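Local coordinates for protein dihydropteroate synthase (Anaplasma phagocytophilum, PDB 6UCZ) that probably joins 6-hydroxymethyl-7,8-dihydropterin pyrophosphate to p-aminobenzoate, releasing pyrophosphate and forming dihydropteroate for folate synthesis, at residues Ser112-Asn117 with Tyr131-Gly136; Lys153-His158 with Arg201-Pro206; Lys212-Ser217 with Met243-Pro248; Gly237-Ser242 with Arg274-Lys279. All blocks are in the same frame, centred on the assembly; numbering follows the deposited sequence.

Contact 1. Residues Ser112-Asn117 with Tyr131-Gly136; sequences SIDTRN and YINDQG. With PMM (pterin-6-yl-methyl-monophosphate), chain C.
Asn-133 and Asp-114 stand paired on neighbouring parallel strands of a beta-alpha-beta unit, strand 110-115, helix 118-127 and strand 131-134, in the TIM barrel of this enzyme. The backbones are joined by Ile-113 N to Tyr-131 O, Asn-133 N to Ile-113 O and Thr-115 N to Asn-133 O. Asn-133 illustrates how a barrel strand presents one side chain to a ligand. Its CB rests 3.2 Å from Ser-112 OG, a hydroxyl hydrogen-bonded to Asp-71. CG lies anti to the backbone N (chi1 174°), which carries the amide toward the pterin and leaves Asn-133 CG 3.5 Å from PMM N2. Asn-133 OD1 takes a nearly straight hydrogen bond from PMM N2 at 2.8 Å (176° at the hydrogen), while Asn-133 ND2 donates to PMM N1 at 3.2 Å and also to Asp-71 OD2. These bonds, to the pterin and to Asp-71, fix which way round the amide sits. The carboxylate of Asp-114 runs alongside, pointing the same way, and brings OD2 to 2.9 Å from PMM N8; OD2 also forms a salt bridge with Arg-274 NH2. Gln-135 NE2 donates to Asp-114 OD1 at 2.8 Å, meeting its syn side 25° out of the carboxylate plane.

Contact 2. Residues Lys153-His158 with Arg201-Pro206; sequences KIIIMH and RIILDP. With PMM (pterin-6-yl-methyl-monophosphate), chain C.
The pterin pocket takes part of its lining from the paired strands 153-157 and 202-205, where Met-157 and Asp-205 lie side by side at the ligand end. The parallel register is kept by five backbone hydrogen bonds, beginning with Ile-154 N to Arg-201 O and finishing with His-158 N to Asp-205 O. Asp-205 shows how one carboxylate oxygen can read a pterin: its OD2 accepts from PMM N3 at 2.7 Å and from PMM N2 at 2.9 Å. The second oxygen, OD1, takes a hydrogen bond from Gly-207 N and lies 3.7 Å from Met-157 CG, so both oxygens are engaged and the group's rotation is restrained. Met-157 extends past it until SD is 3.5 Å from PMM N3. Farther into the barrel, Ile-155 CG1 rests 3.9 Å from Ile-203 CB, and Ile-155 CG2 reaches Asp-205 CB at 3.8 Å. The face bearing Ile-156 is turned outward; CG1 wedged between backbone N and carbonyl carbon (chi1 49°) sets Ile-156 CD1 3.7 Å from Leu-204 CD2. Helix 174-194, which links the two strands in a beta-alpha-beta crossover, covers this outer face through Val-189 on Leu-204 and Arg-188 on Ile-156, while strand 131-134 flanks strand 153-157, and Leu-204 makes backbone hydrogen bonds with Pro-233 and Cys-235, on the side of strand 235-236.

Contact 3. Residues Lys212-Ser217 with Met243-Pro248; sequences KLPEYS and MFSLIP
Pro-214 packs against Met-243 and Leu-246 where the first turn of helix 214-222 meets a 3-10 turn, residues 243-245, within the loop that follows strand 235-236, a meeting of two outer parts of the barrel. It is a useful example of a contact made by van der Waals touch. Among the carbon-to-carbon contacts, Pro-214 and Met-243 carry most of the burial: CB of Pro-214 lies 3.8 Å from Met-243 CA and 3.9 Å from Leu-246 CB, so the ring fits against the 3-10 turn. That turn is itself closed by the backbone bond from Leu-246 N to Met-243 O. To the same group belongs the approach of Met-243 CB to Ser-217 CB, 3.8 Å apart. Mixed contacts of polar and apolar atoms complete the account. The methionine chain, bent at its last torsion (chi3 -67°), folds Met-243 CE to 3.7 Å from Ser-217 O. Glu-215 and Leu-246 meet at about a right angle, with Glu-215 OE1 3.9 Å from Leu-246 CD1 on an exposed margin, and Ser-245 OG lies 3.8 Å from Pro-214 CG. The serine hydroxyls find their hydrogen bonds elsewhere, Ser-217 OG with Gly-209 N and Ser-245 OG with Ser-242 O. Around this contact, Trp-218 of the same helix donates its indole NE1 to Met-243 O, and helix 255-267 receives Met-243 on Leu-261; helix 214-222 is thus joined, through the 243-248 loop, to the next long helix of the chain.

Contact 4. Residues Gly237-Ser242 with Arg274-Lys279; sequences GHSRKS and RVHDVK. With PMM (pterin-6-yl-methyl-monophosphate), chain C.
His-276, Ser-239 and Arg-274 have the most surface buried where the loop after strand 235-236 meets the end of strand 272-275, at the phosphate side of the pterin pocket. The imidazole of His-276 is gripped at an edge and on a face. At the edge, Ser-239 OG and His-276 ND1 share a hydrogen bond of 2.7 Å; on the face, the guanidinium of Arg-240 lies flat, its plane 4° from that of the ring and its centre 4.2 Å away. CD of Arg-240 adds a CH-pi contact to the same face. Held in this way, the ring brings His-276 NE2 to 3.3 Å from PMM O1P, the oxygen lying near the ring plane. Ser-239 OG, trans to the backbone N (chi1 -176°), is turned to the imidazole, and the same hydroxyl is bonded to a water that accepts from Asp-277 N. Arg-274 stretches from CG to NE and lays its guanidinium over the pterin, PMM N8 lying 3.3 Å from the guanidinium plane, over its centre. Its NH1 donates to PMM O3P at 3.2 Å, with a weak bond from NH2 to the same oxygen, while NE is salt-bridged to Asp-71 and NH2 to Asp-114. Lys-241 NZ bonds to Leu-208 O and, at 3.2 Å, to PMM N5, and lies 2.8 Å from PMM O4. Strand 272-275 runs between strands 31-37 and 235-236, helix 278-290 starts directly after Asp-277, and helix 255-267 backs the loop, Thr-258 touching Ser-239 and Asp-255 pairing with Arg-240 NE.

Contacts 1, 2 and 4 share one parallel barrel sheet and one ligand, PMM. Contacts 1 and 2 are neighbours, their centres about 9 Å apart, because strands 131-134 and 153-157 are adjacent; contact 4 is about 17 Å between centres from each. A salt bridge from Asp-114 to Arg-274 spans contacts 1 and 4. Contact 3 stands farther out: about 14 Å from contact 4 between centres, it packs there with Phe-244 on His-238 and Pro-214 on Ser-242, and it reaches contact 2 through Lys-212 NZ and His-158 ND1. Along the chain contacts 1 and 2 close before the others open, whereas the segments of 3 and 4 alternate. The pocket is thus assembled from residues distant in sequence.

Contact 1. Residues Ser112-Asn117 with Tyr131-Gly136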
# COMPACT_ATOMS: atom_id res chain seq x y z
N SER A 112 -8.62 0.76 -4.71
CA SER A 112 -7.76 1.71 -4.01
C SER A 112 -7.02 2.55 -5.05
O SER A 112 -6.62 2.03 -6.10
CB SER A 112 -6.75 0.96 -3.11
OG SER A 112 -5.87 1.86 -2.47
N ILE A 113 -6.84 3.84 -4.78
CA ILE A 113 -6.06 4.70 -5.66
C ILE A 113 -4.71 4.96 -5.01
O ILE A 113 -4.63 5.55 -3.92
CB ILE A 113 -6.79 6.01 -6.01
CG1 ILE A 113 -5.91 6.92 -6.89
CG2 ILE A 113 -7.27 6.77 -4.78
CD1 ILE A 113 -5.51 6.30 -8.20
N ASP A 114 -3.64 4.48 -5.64
CA ASP A 114 -2.29 4.64 -5.11
C ASP A 114 -1.74 5.93 -5.70
O ASP A 114 -1.35 5.97 -6.87
CB ASP A 114 -1.42 3.43 -5.46
CG ASP A 114 -0.03 3.50 -4.85
OD1 ASP A 114 0.40 4.57 -4.34
OD2 ASP A 114 0.65 2.45 -4.87
N THR A 115 -1.75 6.99 -4.91
CA THR A 115 -1.31 8.29 -5.39
C THR A 115 -0.78 9.10 -4.22
O THR A 115 -1.20 8.90 -3.07
CB THR A 115 -2.43 9.06 -6.10
OG1 THR A 115 -1.94 10.32 -6.57
CG2 THR A 115 -3.59 9.32 -5.15
N ARG A 116 0.13 10.01 -4.51
CA ARG A 116 0.53 11.03 -3.55
C ARG A 116 -0.18 12.36 -3.77
O ARG A 116 0.02 13.28 -2.97
CB ARG A 116 2.04 11.23 -3.61
CG ARG A 116 2.52 12.06 -4.79
CD ARG A 116 4.02 12.09 -4.83
NE ARG A 116 4.53 10.79 -5.26
CZ ARG A 116 5.76 10.57 -5.71
NH1 ARG A 116 6.63 11.58 -5.81
NH2 ARG A 116 6.13 9.35 -6.06
N ASN A 117 -1.02 12.49 -4.80
CA ASN A 117 -1.63 13.76 -5.21
C ASN A 117 -3.10 13.82 -4.81
O ASN A 117 -3.89 12.97 -5.23
CB ASN A 117 -1.51 13.96 -6.72
CG ASN A 117 -0.08 14.05 -7.20
OD1 ASN A 117 0.72 14.79 -6.63
ND2 ASN A 117 0.26 13.31 -8.24
N TYR A 131 -10.71 3.35 -1.40
CA TYR A 131 -9.57 3.71 -0.57
C TYR A 131 -8.73 4.74 -1.28
O TYR A 131 -8.55 4.67 -2.50
CB TYR A 131 -8.63 2.51 -0.27
CG TYR A 131 -9.23 1.30 0.41
CD1 TYR A 131 -9.98 0.37 -0.30
CD2 TYR A 131 -8.97 1.05 1.75
CE1 TYR A 131 -10.51 -0.75 0.33
CE2 TYR A 131 -9.48 -0.05 2.38
CZ TYR A 131 -10.25 -0.96 1.68
OH TYR A 131 -10.75 -2.05 2.34
N ILE A 132 -8.18 5.68 -0.51
CA ILE A 132 -6.97 6.39 -0.92
C ILE A 132 -5.77 5.65 -0.34
O ILE A 132 -5.65 5.50 0.89
CB ILE A 132 -6.96 7.85 -0.44
CG1 ILE A 132 -8.24 8.59 -0.83
CG2 ILE A 132 -5.73 8.57 -0.99
CD1 ILE A 132 -8.31 9.97 -0.19
N ASN A 133 -4.89 5.17 -1.20
CA ASN A 133 -3.62 4.62 -0.74
C ASN A 133 -2.62 5.77 -0.86
O ASN A 133 -1.94 5.92 -1.87
CB ASN A 133 -3.22 3.39 -1.54
CG ASN A 133 -1.84 2.89 -1.19
OD1 ASN A 133 -1.27 3.27 -0.16
ND2 ASN A 133 -1.28 2.08 -2.07
N ASP A 134 -2.56 6.61 0.18
CA ASP A 134 -1.75 7.83 0.13
C ASP A 134 -0.31 7.46 0.40
O ASP A 134 0.19 7.57 1.52
CB ASP A 134 -2.24 8.87 1.13
CG ASP A 134 -1.38 10.14 1.13
OD1 ASP A 134 -0.58 10.34 0.18
OD2 ASP A 134 -1.51 10.94 2.07
N GLN A 135 0.39 7.07 -0.68
CA GLN A 135 1.79 6.69 -0.56
C GLN A 135 2.66 7.87 -0.14
O GLN A 135 3.78 7.67 0.34
CB GLN A 135 2.24 6.15 -1.92
CG GLN A 135 3.63 5.59 -1.96
CD GLN A 135 4.11 5.38 -3.37
OE1 GLN A 135 5.32 5.40 -3.63
NE2 GLN A 135 3.17 5.19 -4.31
N GLY A 136 2.16 9.10 -0.26
CA GLY A 136 2.90 10.25 0.21
C GLY A 136 2.71 10.56 1.67
O GLY A 136 3.45 11.39 2.22
N5 PMM C . 4.98 0.31 -2.20
C6 PMM C . 4.97 0.81 -3.44
C7 PMM C . 3.92 1.59 -3.88
N8 PMM C . 2.86 1.92 -3.14
N1 PMM C . 1.78 1.75 -1.14
C2 PMM C . 1.74 1.30 0.11
N2 PMM C . 0.70 1.62 0.90
N3 PMM C . 2.72 0.52 0.66
C4 PMM C . 3.87 0.12 0.01
O4 PMM C . 4.72 -0.56 0.58
C4A PMM C . 3.95 0.60 -1.39
C8A PMM C . 2.88 1.42 -1.90
C9 PMM C . 6.19 0.51 -4.28
O10 PMM C . 6.18 -0.89 -4.64
PA PMM C . 5.88 -1.39 -6.15
O1P PMM C . 6.21 -2.89 -6.12
O2P PMM C . 6.91 -0.74 -7.06
O3P PMM C . 4.47 -1.09 -6.52
O HOH W 1 0.33 12.87 -0.30

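Contact 2. Residues Lys153-His158 with Arg201-Pro206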
# COMPACT_ATOMS: atom_id res chain seq x y z
N LYS A 153 -11.77 5.45 3.15
CA LYS A 153 -10.69 4.90 3.95
C LYS A 153 -9.37 5.37 3.34
O LYS A 153 -9.26 5.54 2.12
CB LYS A 153 -10.76 3.38 3.98
CG LYS A 153 -12.09 2.85 4.49
CD LYS A 153 -12.19 1.33 4.35
CE LYS A 153 -13.14 0.94 3.22
NZ LYS A 153 -13.66 -0.45 3.36
N ILE A 154 -8.37 5.57 4.19
CA ILE A 154 -7.10 6.09 3.71
C ILE A 154 -5.93 5.35 4.33
O ILE A 154 -5.86 5.19 5.56
CB ILE A 154 -6.99 7.61 3.94
CG1 ILE A 154 -5.60 8.11 3.56
CG2 ILE A 154 -7.36 7.99 5.37
CD1 ILE A 154 -5.58 9.59 3.22
N ILE A 155 -5.00 4.90 3.50
CA ILE A 155 -3.71 4.39 3.94
C ILE A 155 -2.69 5.52 3.86
O ILE A 155 -2.59 6.19 2.82
CB ILE A 155 -3.25 3.21 3.07
CG1 ILE A 155 -4.34 2.14 2.99
CG2 ILE A 155 -1.93 2.60 3.63
CD1 ILE A 155 -4.12 1.17 1.84
N ILE A 156 -1.95 5.74 4.94
CA ILE A 156 -0.81 6.65 4.94
C ILE A 156 0.45 5.82 5.14
O ILE A 156 0.53 5.01 6.07
CB ILE A 156 -0.95 7.76 6.01
CG1 ILE A 156 -1.31 7.16 7.38
CG2 ILE A 156 -1.99 8.79 5.57
CD1 ILE A 156 -1.33 8.21 8.51
N MET A 157 1.44 6.02 4.26
CA MET A 157 2.65 5.20 4.21
C MET A 157 3.87 6.02 4.62
O MET A 157 4.05 7.15 4.13
CB MET A 157 2.87 4.67 2.80
CG MET A 157 3.97 3.60 2.74
SD MET A 157 4.60 3.41 1.07
CE MET A 157 5.60 4.91 0.92
N HIS A 158 4.72 5.46 5.48
CA HIS A 158 5.93 6.15 5.90
C HIS A 158 6.99 6.16 4.79
O HIS A 158 7.20 5.14 4.12
CB HIS A 158 6.54 5.50 7.15
CG HIS A 158 7.78 6.19 7.62
ND1 HIS A 158 9.02 5.95 7.08
CD2 HIS A 158 7.96 7.17 8.54
CE1 HIS A 158 9.92 6.73 7.66
NE2 HIS A 158 9.30 7.47 8.56
N ARG A 201 -11.35 5.04 9.83
CA ARG A 201 -11.04 4.93 8.41
C ARG A 201 -9.56 5.08 8.08
O ARG A 201 -9.21 5.06 6.90
CB ARG A 201 -11.87 5.92 7.60
CG ARG A 201 -13.34 5.54 7.55
CD ARG A 201 -14.19 6.63 7.00
NE ARG A 201 -15.60 6.26 6.99
CZ ARG A 201 -16.61 7.13 7.01
NH1 ARG A 201 -16.35 8.43 7.05
NH2 ARG A 201 -17.87 6.70 7.00
N ILE A 202 -8.68 5.22 9.08
CA ILE A 202 -7.26 5.47 8.85
C ILE A 202 -6.49 4.16 8.98
O ILE A 202 -6.63 3.44 9.98
CB ILE A 202 -6.72 6.51 9.84
CG1 ILE A 202 -7.44 7.85 9.66
CG2 ILE A 202 -5.21 6.67 9.64
CD1 ILE A 202 -7.16 8.86 10.76
N ILE A 203 -5.62 3.88 8.00
CA ILE A 203 -4.80 2.68 7.95
C ILE A 203 -3.33 3.08 7.88
O ILE A 203 -2.97 3.99 7.13
CB ILE A 203 -5.19 1.81 6.74
CG1 ILE A 203 -6.69 1.46 6.78
CG2 ILE A 203 -4.36 0.55 6.68
CD1 ILE A 203 -7.29 1.14 5.41
N LEU A 204 -2.47 2.39 8.64
CA LEU A 204 -1.06 2.76 8.76
C LEU A 204 -0.17 1.75 8.04
O LEU A 204 -0.35 0.54 8.18
CB LEU A 204 -0.64 2.83 10.23
CG LEU A 204 -1.47 3.75 11.13
CD1 LEU A 204 -0.93 3.78 12.56
CD2 LEU A 204 -1.53 5.16 10.54
N ASP A 205 0.82 2.27 7.31
CA ASP A 205 1.75 1.44 6.53
C ASP A 205 3.16 1.93 6.78
O ASP A 205 3.44 3.13 6.58
CB ASP A 205 1.37 1.50 5.04
CG ASP A 205 2.22 0.60 4.16
OD1 ASP A 205 3.43 0.37 4.44
OD2 ASP A 205 1.67 0.13 3.13
N PRO A 206 4.09 1.07 7.22
CA PRO A 206 5.46 1.53 7.52
C PRO A 206 6.32 1.81 6.30
O PRO A 206 7.47 2.26 6.47
CB PRO A 206 6.05 0.36 8.33
CG PRO A 206 5.33 -0.84 7.77
CD PRO A 206 3.92 -0.37 7.53
N5 PMM C . 4.98 0.31 -2.20
C6 PMM C . 4.97 0.81 -3.44
C7 PMM C . 3.92 1.59 -3.88
N8 PMM C . 2.86 1.92 -3.14
N1 PMM C . 1.78 1.75 -1.14
C2 PMM C . 1.74 1.30 0.11
N2 PMM C . 0.70 1.62 0.90
N3 PMM C . 2.72 0.52 0.66
C4 PMM C . 3.87 0.12 0.01
O4 PMM C . 4.72 -0.56 0.58
C4A PMM C . 3.95 0.60 -1.39
C8A PMM C . 2.88 1.42 -1.90
C9 PMM C . 6.19 0.51 -4.28
O10 PMM C . 6.18 -0.89 -4.64
PA PMM C . 5.88 -1.39 -6.15
O1P PMM C . 6.21 -2.89 -6.12
O2P PMM C . 6.91 -0.74 -7.06
O3P PMM C . 4.47 -1.09 -6.52

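Contact 3. Residues Lys212-Ser217 with Met243-Pro248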
# COMPACT_ATOMS: atom_id res chain seq x y z
N LYS A 212 14.70 2.47 3.60
CA LYS A 212 14.93 1.46 4.63
C LYS A 212 15.69 0.32 3.97
O LYS A 212 15.13 -0.41 3.14
CB LYS A 212 13.59 0.98 5.19
CG LYS A 212 12.75 2.11 5.77
CD LYS A 212 11.39 1.63 6.22
CE LYS A 212 10.53 2.80 6.69
NZ LYS A 212 10.04 3.63 5.56
N LEU A 213 16.94 0.14 4.38
CA LEU A 213 17.76 -0.92 3.85
C LEU A 213 17.16 -2.27 4.24
O LEU A 213 16.37 -2.36 5.18
CB LEU A 213 19.20 -0.78 4.35
CG LEU A 213 19.91 0.42 3.73
CD1 LEU A 213 21.27 0.62 4.36
CD2 LEU A 213 20.03 0.26 2.22
N PRO A 214 17.52 -3.34 3.52
CA PRO A 214 16.89 -4.65 3.79
C PRO A 214 16.86 -5.07 5.26
O PRO A 214 15.80 -5.49 5.74
CB PRO A 214 17.73 -5.61 2.94
CG PRO A 214 18.21 -4.80 1.80
CD PRO A 214 18.43 -3.38 2.36
N GLU A 215 17.97 -4.94 5.99
CA GLU A 215 17.97 -5.32 7.41
C GLU A 215 16.90 -4.57 8.19
O GLU A 215 16.25 -5.15 9.07
CB GLU A 215 19.34 -5.06 8.02
CG GLU A 215 20.46 -5.88 7.39
CD GLU A 215 21.05 -5.22 6.14
OE1 GLU A 215 22.17 -5.61 5.75
OE2 GLU A 215 20.40 -4.31 5.55
N TYR A 216 16.72 -3.27 7.92
CA TYR A 216 15.73 -2.50 8.65
C TYR A 216 14.31 -2.90 8.25
O TYR A 216 13.41 -2.92 9.10
CB TYR A 216 15.94 -1.00 8.44
CG TYR A 216 17.25 -0.49 9.00
CD1 TYR A 216 17.47 -0.42 10.38
CD2 TYR A 216 18.27 -0.07 8.16
CE1 TYR A 216 18.69 0.04 10.89
CE2 TYR A 216 19.48 0.39 8.66
CZ TYR A 216 19.69 0.45 10.02
OH TYR A 216 20.91 0.93 10.50
N SER A 217 14.08 -3.17 6.96
CA SER A 217 12.76 -3.59 6.52
C SER A 217 12.36 -4.92 7.13
O SER A 217 11.19 -5.12 7.49
CB SER A 217 12.69 -3.67 5.00
OG SER A 217 12.71 -2.37 4.42
N MET A 243 14.16 -5.74 -0.03
CA MET A 243 14.49 -6.42 1.22
C MET A 243 14.79 -7.91 0.99
O MET A 243 15.58 -8.51 1.73
CB MET A 243 13.37 -6.24 2.25
CG MET A 243 12.03 -6.91 1.86
SD MET A 243 10.63 -6.52 2.95
CE MET A 243 11.17 -7.32 4.46
N PHE A 244 14.21 -8.51 -0.05
CA PHE A 244 14.50 -9.91 -0.34
C PHE A 244 15.86 -10.10 -0.98
O PHE A 244 16.26 -11.24 -1.20
CB PHE A 244 13.42 -10.51 -1.23
CG PHE A 244 12.12 -10.71 -0.52
CD1 PHE A 244 11.90 -11.85 0.25
CD2 PHE A 244 11.14 -9.73 -0.55
CE1 PHE A 244 10.69 -12.05 0.93
CE2 PHE A 244 9.95 -9.91 0.14
CZ PHE A 244 9.73 -11.08 0.88
N SER A 245 16.60 -9.04 -1.31
CA SER A 245 17.97 -9.23 -1.76
C SER A 245 18.85 -9.76 -0.63
O SER A 245 19.95 -10.26 -0.89
CB SER A 245 18.55 -7.93 -2.30
OG SER A 245 18.79 -7.05 -1.23
N LEU A 246 18.39 -9.62 0.62
CA LEU A 246 19.17 -10.06 1.77
C LEU A 246 19.19 -11.58 1.89
O LEU A 246 20.23 -12.18 2.18
CB LEU A 246 18.59 -9.41 3.03
CG LEU A 246 19.38 -9.52 4.32
CD1 LEU A 246 20.71 -8.80 4.14
CD2 LEU A 246 18.57 -8.94 5.46
N ILE A 247 18.03 -12.22 1.73
CA ILE A 247 17.97 -13.61 1.30
C ILE A 247 18.33 -13.57 -0.17
O ILE A 247 17.45 -13.27 -0.97
CB ILE A 247 16.56 -14.24 1.37
CG1 ILE A 247 15.69 -13.63 2.46
CG2 ILE A 247 16.69 -15.77 1.45
CD1 ILE A 247 15.86 -14.33 3.76
N PRO A 248 19.54 -13.89 -0.57
CA PRO A 248 19.84 -13.83 -2.01
C PRO A 248 18.71 -14.45 -2.83
O PRO A 248 18.71 -15.65 -3.13
CB PRO A 248 21.17 -14.58 -2.12
CG PRO A 248 21.18 -15.52 -0.95
CD PRO A 248 20.39 -14.84 0.16

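Contact 4. Residues Gly237-Ser242 with Arg274-Lys279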
# COMPACT_ATOMS: atom_id res chain seq x y z
N GLY A 237 3.39 -3.51 2.55
CA GLY A 237 3.75 -3.75 1.16
C GLY A 237 5.15 -4.30 1.01
O GLY A 237 6.12 -3.56 0.77
N HIS A 238 5.28 -5.62 1.19
CA HIS A 238 6.57 -6.30 1.13
C HIS A 238 6.84 -6.94 -0.23
O HIS A 238 7.96 -7.39 -0.47
CB HIS A 238 6.62 -7.39 2.21
CG HIS A 238 5.54 -8.43 2.07
ND1 HIS A 238 4.20 -8.11 2.07
CD2 HIS A 238 5.61 -9.77 1.92
CE1 HIS A 238 3.49 -9.21 1.93
NE2 HIS A 238 4.32 -10.24 1.84
N SER A 239 5.84 -6.99 -1.10
CA SER A 239 5.87 -7.87 -2.26
C SER A 239 6.99 -7.52 -3.23
O SER A 239 7.03 -6.41 -3.75
CB SER A 239 4.51 -7.83 -2.97
OG SER A 239 4.49 -8.74 -4.04
N ARG A 240 7.89 -8.48 -3.47
CA ARG A 240 9.00 -8.36 -4.42
C ARG A 240 9.99 -7.26 -4.05
O ARG A 240 10.85 -6.92 -4.86
CB ARG A 240 8.50 -8.13 -5.85
CG ARG A 240 7.53 -9.19 -6.40
CD ARG A 240 7.13 -8.85 -7.83
NE ARG A 240 6.22 -9.85 -8.37
CZ ARG A 240 5.63 -9.75 -9.56
NH1 ARG A 240 5.85 -8.70 -10.33
NH2 ARG A 240 4.82 -10.72 -9.97
N LYS A 241 9.93 -6.73 -2.83
CA LYS A 241 10.76 -5.58 -2.46
C LYS A 241 12.23 -5.98 -2.32
O LYS A 241 12.58 -7.15 -2.11
CB LYS A 241 10.24 -4.97 -1.16
CG LYS A 241 8.86 -4.27 -1.30
CD LYS A 241 9.05 -2.77 -1.34
CE LYS A 241 7.81 -1.96 -1.78
NZ LYS A 241 6.97 -1.63 -0.63
N SER A 242 13.11 -4.98 -2.45
CA SER A 242 14.54 -5.25 -2.41
C SER A 242 14.99 -5.84 -1.08
O SER A 242 16.09 -6.39 -1.01
CB SER A 242 15.32 -3.97 -2.73
OG SER A 242 15.11 -3.02 -1.72
N ARG A 274 -0.27 -5.78 0.49
CA ARG A 274 -0.22 -5.22 -0.86
C ARG A 274 0.77 -6.06 -1.66
O ARG A 274 1.98 -6.03 -1.39
CB ARG A 274 0.19 -3.74 -0.79
CG ARG A 274 0.14 -3.01 -2.10
CD ARG A 274 0.61 -1.52 -1.95
NE ARG A 274 0.59 -0.88 -3.26
CZ ARG A 274 1.59 -0.94 -4.14
NH1 ARG A 274 2.71 -1.59 -3.84
NH2 ARG A 274 1.48 -0.34 -5.31
N VAL A 275 0.26 -6.83 -2.62
CA VAL A 275 1.01 -7.93 -3.21
C VAL A 275 0.80 -7.96 -4.71
O VAL A 275 -0.23 -7.51 -5.23
CB VAL A 275 0.61 -9.30 -2.60
CG1 VAL A 275 0.98 -9.35 -1.13
CG2 VAL A 275 -0.91 -9.56 -2.81
N HIS A 276 1.79 -8.53 -5.42
CA HIS A 276 1.65 -8.77 -6.85
C HIS A 276 0.90 -10.08 -7.12
O HIS A 276 -0.01 -10.12 -7.96
CB HIS A 276 3.03 -8.79 -7.52
CG HIS A 276 3.78 -7.50 -7.36
ND1 HIS A 276 4.55 -7.21 -6.26
CD2 HIS A 276 3.87 -6.42 -8.17
CE1 HIS A 276 5.09 -6.02 -6.39
NE2 HIS A 276 4.68 -5.50 -7.54
N ASP A 277 1.28 -11.16 -6.44
CA ASP A 277 0.69 -12.48 -6.70
C ASP A 277 -0.43 -12.73 -5.70
O ASP A 277 -0.19 -13.11 -4.55
CB ASP A 277 1.73 -13.58 -6.63
CG ASP A 277 1.18 -14.90 -7.13
OD1 ASP A 277 0.00 -15.19 -6.86
OD2 ASP A 277 1.92 -15.63 -7.82
N VAL A 278 -1.67 -12.55 -6.17
CA VAL A 278 -2.84 -12.67 -5.31
C VAL A 278 -3.15 -14.13 -4.98
O VAL A 278 -3.57 -14.45 -3.86
CB VAL A 278 -4.03 -11.97 -6.00
CG1 VAL A 278 -5.35 -12.50 -5.50
CG2 VAL A 278 -3.91 -10.43 -5.82
N LYS A 279 -2.91 -15.04 -5.93
CA LYS A 279 -3.14 -16.47 -5.68
C LYS A 279 -2.26 -16.99 -4.54
O LYS A 279 -2.75 -17.61 -3.60
CB LYS A 279 -2.88 -17.27 -6.96
CG LYS A 279 -3.31 -18.75 -6.89
CD LYS A 279 -2.81 -19.54 -8.10
CE LYS A 279 -3.02 -21.05 -7.90
NZ LYS A 279 -2.41 -21.88 -8.99
N5 PMM C . 4.98 0.31 -2.20
C6 PMM C . 4.97 0.81 -3.44
C7 PMM C . 3.92 1.59 -3.88
N8 PMM C . 2.86 1.92 -3.14
N1 PMM C . 1.78 1.75 -1.14
C2 PMM C . 1.74 1.30 0.11
N2 PMM C . 0.70 1.62 0.90
N3 PMM C . 2.72 0.52 0.66
C4 PMM C . 3.87 0.12 0.01
O4 PMM C . 4.72 -0.56 0.58
C4A PMM C . 3.95 0.60 -1.39
C8A PMM C . 2.88 1.42 -1.90
C9 PMM C . 6.19 0.51 -4.28
O10 PMM C . 6.18 -0.89 -4.64
PA PMM C . 5.88 -1.39 -6.15
O1P PMM C . 6.21 -2.89 -6.12
O2P PMM C . 6.91 -0.74 -7.06
O3P PMM C . 4.47 -1.09 -6.52
O HOH W 2 3.85 -11.28 -4.93